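Local coordinates for protein pyridine nucleotide-disulphide oxidoreductase dimerisation region (Escherichia coli BL21, PDB 6KYY) that is an FAD-binding flavoprotein disulfide reductase that probably helps the bacterium withstand stress from reactive chlorine species, at residues Asp205-Asn211 / Gly383-Ala387; Gln363-Leu367 / Asp442-Lys448; Ile372-Met378 / Pro434-Ser439. Residues are numbered along the deposited sequence.

Contact 1: residues Asp205-Asn211 / Gly383-Ala387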
# COMPACT_ATOMS: atom_id res chain seq x y z
N ASP B 205 2.87 -4.83 -22.11
CA ASP B 205 3.84 -5.79 -22.60
C ASP B 205 3.21 -7.17 -22.70
O ASP B 205 2.24 -7.49 -22.00
CB ASP B 205 5.06 -5.85 -21.67
CG ASP B 205 6.10 -4.80 -22.01
OD1 ASP B 205 6.32 -4.56 -23.22
OD2 ASP B 205 6.69 -4.23 -21.08
N ARG B 206 3.76 -8.00 -23.58
CA ARG B 206 3.25 -9.36 -23.73
C ARG B 206 3.53 -10.21 -22.50
O ARG B 206 2.72 -11.07 -22.15
CB ARG B 206 3.83 -10.01 -24.98
CG ARG B 206 3.30 -9.46 -26.30
CD ARG B 206 1.78 -9.49 -26.35
NE ARG B 206 1.18 -8.23 -25.93
CZ ARG B 206 -0.09 -8.08 -25.57
NH1 ARG B 206 -0.91 -9.11 -25.58
NH2 ARG B 206 -0.53 -6.88 -25.20
N ASP B 207 4.66 -9.97 -21.82
CA ASP B 207 5.00 -10.79 -20.66
C ASP B 207 4.04 -10.55 -19.50
O ASP B 207 3.69 -11.48 -18.78
CB ASP B 207 6.44 -10.52 -20.23
CG ASP B 207 6.80 -9.05 -20.25
OD1 ASP B 207 7.52 -8.62 -21.17
OD2 ASP B 207 6.35 -8.32 -19.34
N ILE B 208 3.60 -9.30 -19.32
CA ILE B 208 2.62 -9.03 -18.27
C ILE B 208 1.19 -9.28 -18.75
O ILE B 208 0.33 -9.64 -17.94
CB ILE B 208 2.78 -7.59 -17.73
CG1 ILE B 208 2.67 -6.56 -18.86
CG2 ILE B 208 4.09 -7.44 -16.99
CD1 ILE B 208 2.57 -5.14 -18.37
N ALA B 209 0.91 -9.10 -20.04
CA ALA B 209 -0.39 -9.47 -20.57
C ALA B 209 -0.61 -10.97 -20.48
O ALA B 209 -1.71 -11.43 -20.15
CB ALA B 209 -0.54 -9.00 -22.02
N ASP B 210 0.43 -11.76 -20.77
CA ASP B 210 0.34 -13.20 -20.60
C ASP B 210 0.11 -13.58 -19.14
O ASP B 210 -0.68 -14.47 -18.84
CB ASP B 210 1.60 -13.88 -21.14
CG ASP B 210 1.68 -13.86 -22.65
OD1 ASP B 210 2.80 -14.00 -23.19
OD2 ASP B 210 0.63 -13.69 -23.30
N ASN B 211 0.80 -12.89 -18.23
CA ASN B 211 0.63 -13.18 -16.80
C ASN B 211 -0.79 -12.86 -16.35
O ASN B 211 -1.37 -13.61 -15.55
CB ASN B 211 1.65 -12.39 -15.98
CG ASN B 211 1.88 -12.98 -14.61
OD1 ASN B 211 0.94 -13.29 -13.88
ND2 ASN B 211 3.15 -13.15 -14.24
N GLY B 383 1.61 -12.78 -9.78
CA GLY B 383 2.08 -11.58 -10.42
C GLY B 383 3.58 -11.59 -10.65
O GLY B 383 4.26 -12.61 -10.48
N VAL B 384 4.09 -10.42 -11.03
CA VAL B 384 5.50 -10.27 -11.37
C VAL B 384 5.86 -8.80 -11.26
O VAL B 384 4.99 -7.93 -11.35
CB VAL B 384 5.80 -10.83 -12.79
CG1 VAL B 384 5.26 -9.89 -13.86
CG2 VAL B 384 7.29 -11.08 -12.97
N LEU B 385 7.14 -8.52 -11.06
CA LEU B 385 7.68 -7.16 -11.08
C LEU B 385 8.68 -7.04 -12.22
O LEU B 385 9.46 -7.97 -12.47
CB LEU B 385 8.35 -6.80 -9.75
CG LEU B 385 7.52 -6.90 -8.48
CD1 LEU B 385 8.22 -6.16 -7.34
CD2 LEU B 385 6.13 -6.33 -8.71
N LYS B 386 8.65 -5.91 -12.90
CA LYS B 386 9.64 -5.64 -13.94
C LYS B 386 9.74 -4.14 -14.14
O LYS B 386 8.73 -3.43 -14.08
CB LYS B 386 9.30 -6.34 -15.25
CG LYS B 386 8.10 -5.77 -15.98
CD LYS B 386 7.95 -6.35 -17.37
CE LYS B 386 9.05 -5.87 -18.29
NZ LYS B 386 8.88 -6.41 -19.66
N ALA B 387 10.96 -3.66 -14.37
CA ALA B 387 11.21 -2.26 -14.67
C ALA B 387 12.33 -2.18 -15.69
O ALA B 387 13.01 -3.17 -15.98
CB ALA B 387 11.55 -1.46 -13.41
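The opening turns of helix 206-218 run nearly antiparallel to the start of strand 384-390: the axes of segments 206-211 and 384-387 lie at 166° to one another and pass 10.1 Å apart at their closest. I208 faces V384 with CA atoms 7.6 Å apart, and N211 faces G383 at 6.7 Å. G383 adopts phi 105° and psi -169°, where a CB would jam against the preceding carbonyl oxygen, so glycine suits this entry into the strand. The spacing is bridged mainly by K386, a residue long enough to carry its charge across the gap. Its NZ forms a salt bridge with D207 OD1 at 3.0 Å and a longer, weak one with D205 OD2 at 3.4 Å; its strongest partner, also a salt bridge, is E352, at the start of helix 352-358. D205 stands just before its own helix, yet its carboxylate turns to the backbone amides of E352 and E353. Next to the salt bridges, I208 CG2 rests 4.0 Å from K386 CD, which lends its aliphatic part to the apolar contact, and 4.1 Å from V384 CG1. N211 closes the far end with ND2 3.8 Å from V384 CB. The helix links parallel strands 190-194 and 221-224 of a Rossmann-type domain, whereas the strand belongs to the dimerisation domain's antiparallel sheet; this is thus an interdomain seam, spanned by the salt-bridge network of D205, D207 and K386.

Contact 2: residues Gln363-Leu367 / Asp442-Lys448; sequences QVVTL and DLFSLVK
Residues 363-367, in strand 362-368, are extended throughout (phi -135° to -100°, psi 114° to 144°). Against them 442-448 runs in the opposite sense: helical at D442 and L443, then F444 (-95°/6°), S445 (-75°/-20°), L446 (-77°/11°) and an extended V447 (-90°/129°). CA atoms lie 5.9 Å apart for V365 and L446, and 5.7 Å for L367 and L443. The long amide side chain of Q363 (tt) reaches the tail backbone, its OE1 accepting a short, straight hydrogen bond from K448 N (2.5 Å, 170°). V364 points its CB away, and its side chain touches E352 and R356 of helix 352-358. V365 (m), beta-branched, offers two methyls to the tail: CG1 meets V447 CG2 at 3.6 Å and L446 CB at 3.9 Å, while CG2 meets L443 CD1 at 4.0 Å and F444 CD2 at 4.2 Å (L443 is tp, L446 mt, F444 chi1 m). The C-terminal tail thus covers one face of a strand that is outermost, within this chain, in the dimerisation domain's antiparallel sheet. T366 O lies 3.3 Å from L446 CD1. L367 (tp) places CB 3.7 Å from L443 CD1 and 4.1 Å from L446 CD1, and CD2 4.0 Å from D442 CB.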
# COMPACT_ATOMS: atom_id res chain seq x y z
N GLN B 363 18.26 -1.92 -19.76
CA GLN B 363 18.40 -3.16 -19.01
C GLN B 363 17.06 -3.44 -18.34
O GLN B 363 16.55 -2.59 -17.60
CB GLN B 363 19.52 -3.06 -17.98
CG GLN B 363 19.89 -4.37 -17.32
CD GLN B 363 21.12 -4.25 -16.44
OE1 GLN B 363 21.49 -5.20 -15.75
NE2 GLN B 363 21.75 -3.09 -16.47
N VAL B 364 16.49 -4.61 -18.61
CA VAL B 364 15.17 -4.97 -18.11
C VAL B 364 15.35 -6.03 -17.03
O VAL B 364 15.79 -7.15 -17.31
CB VAL B 364 14.25 -5.48 -19.23
CG1 VAL B 364 12.87 -5.80 -18.69
CG2 VAL B 364 14.16 -4.45 -20.35
N VAL B 365 15.01 -5.67 -15.80
CA VAL B 365 15.11 -6.58 -14.66
C VAL B 365 13.73 -7.14 -14.36
O VAL B 365 12.71 -6.45 -14.50
CB VAL B 365 15.70 -5.87 -13.43
CG1 VAL B 365 17.16 -5.52 -13.68
CG2 VAL B 365 14.90 -4.62 -13.08
N THR B 366 13.69 -8.41 -13.95
CA THR B 366 12.44 -9.12 -13.70
C THR B 366 12.53 -9.82 -12.36
O THR B 366 13.51 -10.51 -12.08
CB THR B 366 12.16 -10.14 -14.81
OG1 THR B 366 12.58 -9.60 -16.07
CG2 THR B 366 10.68 -10.47 -14.87
N LEU B 367 11.50 -9.66 -11.53
CA LEU B 367 11.43 -10.32 -10.23
C LEU B 367 10.06 -10.96 -10.06
O LEU B 367 9.05 -10.23 -9.98
CB LEU B 367 11.70 -9.34 -9.09
CG LEU B 367 11.61 -9.98 -7.70
CD1 LEU B 367 12.60 -11.13 -7.58
CD2 LEU B 367 11.85 -8.95 -6.60
N ASP B 442 15.07 -5.68 -3.78
CA ASP B 442 15.47 -6.89 -4.49
C ASP B 442 15.25 -6.77 -5.99
O ASP B 442 15.93 -7.45 -6.77
CB ASP B 442 14.71 -8.09 -3.94
CG ASP B 442 14.64 -8.10 -2.42
OD1 ASP B 442 13.52 -8.21 -1.87
OD2 ASP B 442 15.70 -7.99 -1.77
N LEU B 443 14.31 -5.92 -6.42
CA LEU B 443 14.01 -5.82 -7.85
C LEU B 443 15.14 -5.14 -8.62
O LEU B 443 15.53 -5.60 -9.70
CB LEU B 443 12.69 -5.07 -8.06
CG LEU B 443 12.39 -4.69 -9.51
CD1 LEU B 443 12.26 -5.94 -10.38
CD2 LEU B 443 11.13 -3.84 -9.61
N PHE B 444 15.67 -4.04 -8.08
CA PHE B 444 16.73 -3.29 -8.74
C PHE B 444 18.12 -3.70 -8.27
O PHE B 444 19.11 -3.08 -8.66
CB PHE B 444 16.51 -1.79 -8.54
CG PHE B 444 15.29 -1.27 -9.25
CD1 PHE B 444 14.19 -0.85 -8.53
CD2 PHE B 444 15.25 -1.21 -10.63
CE1 PHE B 444 13.06 -0.37 -9.18
CE2 PHE B 444 14.13 -0.74 -11.28
CZ PHE B 444 13.03 -0.32 -10.56
N SER B 445 18.22 -4.74 -7.44
CA SER B 445 19.51 -5.38 -7.22
C SER B 445 19.90 -6.25 -8.41
O SER B 445 21.09 -6.54 -8.58
CB SER B 445 19.47 -6.23 -5.95
OG SER B 445 19.26 -5.42 -4.80
N LEU B 446 18.94 -6.64 -9.24
CA LEU B 446 19.18 -7.45 -10.43
C LEU B 446 19.75 -6.64 -11.58
O LEU B 446 19.81 -7.16 -12.70
CB LEU B 446 17.87 -8.12 -10.87
CG LEU B 446 17.09 -8.87 -9.79
CD1 LEU B 446 15.61 -8.92 -10.14
CD2 LEU B 446 17.65 -10.27 -9.60
N VAL B 447 20.17 -5.41 -11.34
CA VAL B 447 20.74 -4.56 -12.39
C VAL B 447 22.25 -4.77 -12.42
O VAL B 447 22.92 -4.69 -11.38
CB VAL B 447 20.40 -3.08 -12.14
CG1 VAL B 447 20.85 -2.23 -13.32
CG2 VAL B 447 18.90 -2.92 -11.90
N LYS B 448 22.78 -5.05 -13.61
CA LYS B 448 24.21 -5.29 -13.78
C LYS B 448 24.98 -3.97 -13.82
O LYS B 448 24.44 -2.93 -14.19
CB LYS B 448 24.46 -6.10 -15.05
CG LYS B 448 25.90 -6.56 -15.24
CD LYS B 448 26.07 -7.31 -16.56
CE LYS B 448 26.62 -6.41 -17.65
NZ LYS B 448 26.15 -6.81 -19.00
OXT LYS B 448 26.17 -3.92 -13.49

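Contact 3: residues Ile372-Met378 / Pro434-Ser439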
# COMPACT_ATOMS: atom_id res chain seq x y z
N ILE B 372 8.73 -12.43 -3.15
CA ILE B 372 8.45 -11.33 -2.22
C ILE B 372 7.80 -11.94 -0.98
O ILE B 372 6.62 -12.34 -1.04
CB ILE B 372 7.55 -10.27 -2.86
CG1 ILE B 372 8.12 -9.82 -4.20
CG2 ILE B 372 7.39 -9.08 -1.92
CD1 ILE B 372 7.33 -8.71 -4.86
N PRO B 373 8.50 -12.02 0.15
CA PRO B 373 7.93 -12.71 1.32
C PRO B 373 6.63 -12.09 1.83
O PRO B 373 5.81 -12.81 2.40
CB PRO B 373 9.05 -12.60 2.37
CG PRO B 373 10.30 -12.44 1.56
CD PRO B 373 9.89 -11.61 0.38
N ARG B 374 6.43 -10.79 1.64
CA ARG B 374 5.18 -10.17 2.09
C ARG B 374 3.99 -10.62 1.26
O ARG B 374 2.87 -10.68 1.76
CB ARG B 374 5.31 -8.65 2.06
CG ARG B 374 4.06 -7.91 2.48
CD ARG B 374 3.97 -7.77 4.00
NE ARG B 374 2.59 -7.80 4.49
CZ ARG B 374 1.67 -6.88 4.22
NH1 ARG B 374 0.45 -7.00 4.72
NH2 ARG B 374 1.97 -5.84 3.46
N ALA B 375 4.22 -10.96 -0.02
CA ALA B 375 3.14 -11.51 -0.83
C ALA B 375 2.70 -12.87 -0.31
O ALA B 375 1.52 -13.22 -0.40
CB ALA B 375 3.58 -11.62 -2.29
N ARG B 376 3.63 -13.66 0.24
CA ARG B 376 3.26 -14.91 0.90
C ARG B 376 2.56 -14.65 2.22
O ARG B 376 1.68 -15.42 2.62
CB ARG B 376 4.49 -15.78 1.11
CG ARG B 376 4.31 -17.22 0.69
CD ARG B 376 5.65 -17.90 0.50
NE ARG B 376 6.16 -17.76 -0.86
CZ ARG B 376 5.79 -18.53 -1.87
NH1 ARG B 376 4.92 -19.51 -1.68
NH2 ARG B 376 6.30 -18.33 -3.08
N VAL B 377 2.93 -13.57 2.92
CA VAL B 377 2.27 -13.20 4.16
C VAL B 377 0.79 -12.89 3.93
O VAL B 377 -0.02 -13.04 4.85
CB VAL B 377 3.02 -12.00 4.80
CG1 VAL B 377 2.25 -11.42 5.98
CG2 VAL B 377 4.41 -12.42 5.24
N MET B 378 0.42 -12.51 2.71
CA MET B 378 -0.95 -12.13 2.39
C MET B 378 -1.68 -13.18 1.55
O MET B 378 -2.79 -12.91 1.07
CB MET B 378 -0.97 -10.78 1.67
CG MET B 378 -0.31 -9.67 2.45
SD MET B 378 -0.86 -8.03 1.94
CE MET B 378 0.39 -7.64 0.72
N PRO B 434 7.69 -6.36 7.30
CA PRO B 434 7.54 -6.84 5.92
C PRO B 434 6.64 -5.93 5.09
O PRO B 434 5.60 -5.49 5.58
CB PRO B 434 6.91 -8.23 6.09
CG PRO B 434 6.86 -8.49 7.57
CD PRO B 434 6.89 -7.16 8.24
N SER B 435 7.05 -5.66 3.85
CA SER B 435 6.29 -4.79 2.97
C SER B 435 6.39 -5.31 1.54
O SER B 435 7.18 -6.21 1.24
CB SER B 435 6.80 -3.34 3.03
OG SER B 435 7.74 -3.08 2.01
N MET B 436 5.56 -4.75 0.68
CA MET B 436 5.68 -4.97 -0.75
C MET B 436 6.55 -3.92 -1.42
O MET B 436 7.15 -4.18 -2.47
CB MET B 436 4.30 -5.01 -1.41
CG MET B 436 3.37 -6.06 -0.84
SD MET B 436 3.98 -7.72 -1.15
CE MET B 436 4.00 -7.76 -2.93
N SER B 437 6.63 -2.72 -0.83
CA SER B 437 7.51 -1.69 -1.36
C SER B 437 8.98 -2.05 -1.17
O SER B 437 9.83 -1.63 -1.97
CB SER B 437 7.21 -0.35 -0.70
OG SER B 437 5.81 -0.14 -0.58
N GLU B 438 9.29 -2.83 -0.14
CA GLU B 438 10.68 -3.22 0.12
C GLU B 438 11.24 -4.11 -0.98
O GLU B 438 12.46 -4.15 -1.16
CB GLU B 438 10.79 -3.93 1.46
CG GLU B 438 10.17 -5.31 1.47
CD GLU B 438 10.69 -6.19 2.58
OE1 GLU B 438 11.90 -6.12 2.88
OE2 GLU B 438 9.89 -6.96 3.16
N SER B 439 10.38 -4.82 -1.72
CA SER B 439 10.86 -5.68 -2.79
C SER B 439 11.56 -4.89 -3.88
O SER B 439 12.29 -5.47 -4.69
CB SER B 439 9.70 -6.49 -3.38
OG SER B 439 8.66 -5.64 -3.83
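A cis peptide bond precedes P434, joining it to H433, the probable proton acceptor of the active site; the side chain of P434 is about 4 Å from a bound FAD and about 6 Å from a bound copper ion. A histidine followed by a cis-proline is a hallmark of this disulfide oxidoreductase family. The loop beyond is tied to itself: S435 OG accepts from E438 N at 2.7 Å, an ST motif, and E438 OE2 answers by accepting from S435 N at 3.2 Å. E438 OE2 also bonds to H433 ND1, the His-Glu pair known from this family.

Helix 373-377 and the residues flanking it meet this loop through van der Waals contact. M436, flexible enough to curl into the mmm rotamer, supplies the largest share: SD lies 3.8 Å from I372 CG2, 3.6 Å from R374 CB and 3.4 Å from A375 N, while CE reaches A375 CB at 3.9 Å. The small A375 leaves room for that thioether. M378 CE packs 3.7 Å from M436 CG. The methylenes of R374 lie along the loop backbone, CD 3.2 Å from P434 O and CB 3.2 Å from S435 O.

Both I372 and S439 rest on L385 of strand 384-390, and M436 touches M409 of helix 406-418. Across the dimer interface, helices 406-418 and 71-94 of the second subunit face the contact: E408 of that subunit accepts from M436 N and S437 OG, and its F84 makes a cation-pi contact with R376.

How the contacts relate
Contacts 1 and 2 share the antiparallel sheet of the dimerisation domain, and contact 3 packs against it through L385. The adjacent strands of contacts 1 and 2 are probably hydrogen-bonded through L385 N to L367 O at 2.8 Å and A387 O to V365 N at 3.2 Å, while A387 CB packs 3.4 Å from F444 CZ. L385, pointing away from the helix of contact 1, has its CD1 3.7 Å from I372 CD1 and 3.6 Å from S439 OG. L367 CD2 lies 4.0 Å from S439 O. The side chain of P434 is about 4 Å from FAD, that of D442 about 13 Å from FAD and about 8 Å from that of H433; contact 1 lies away from the annotated sites.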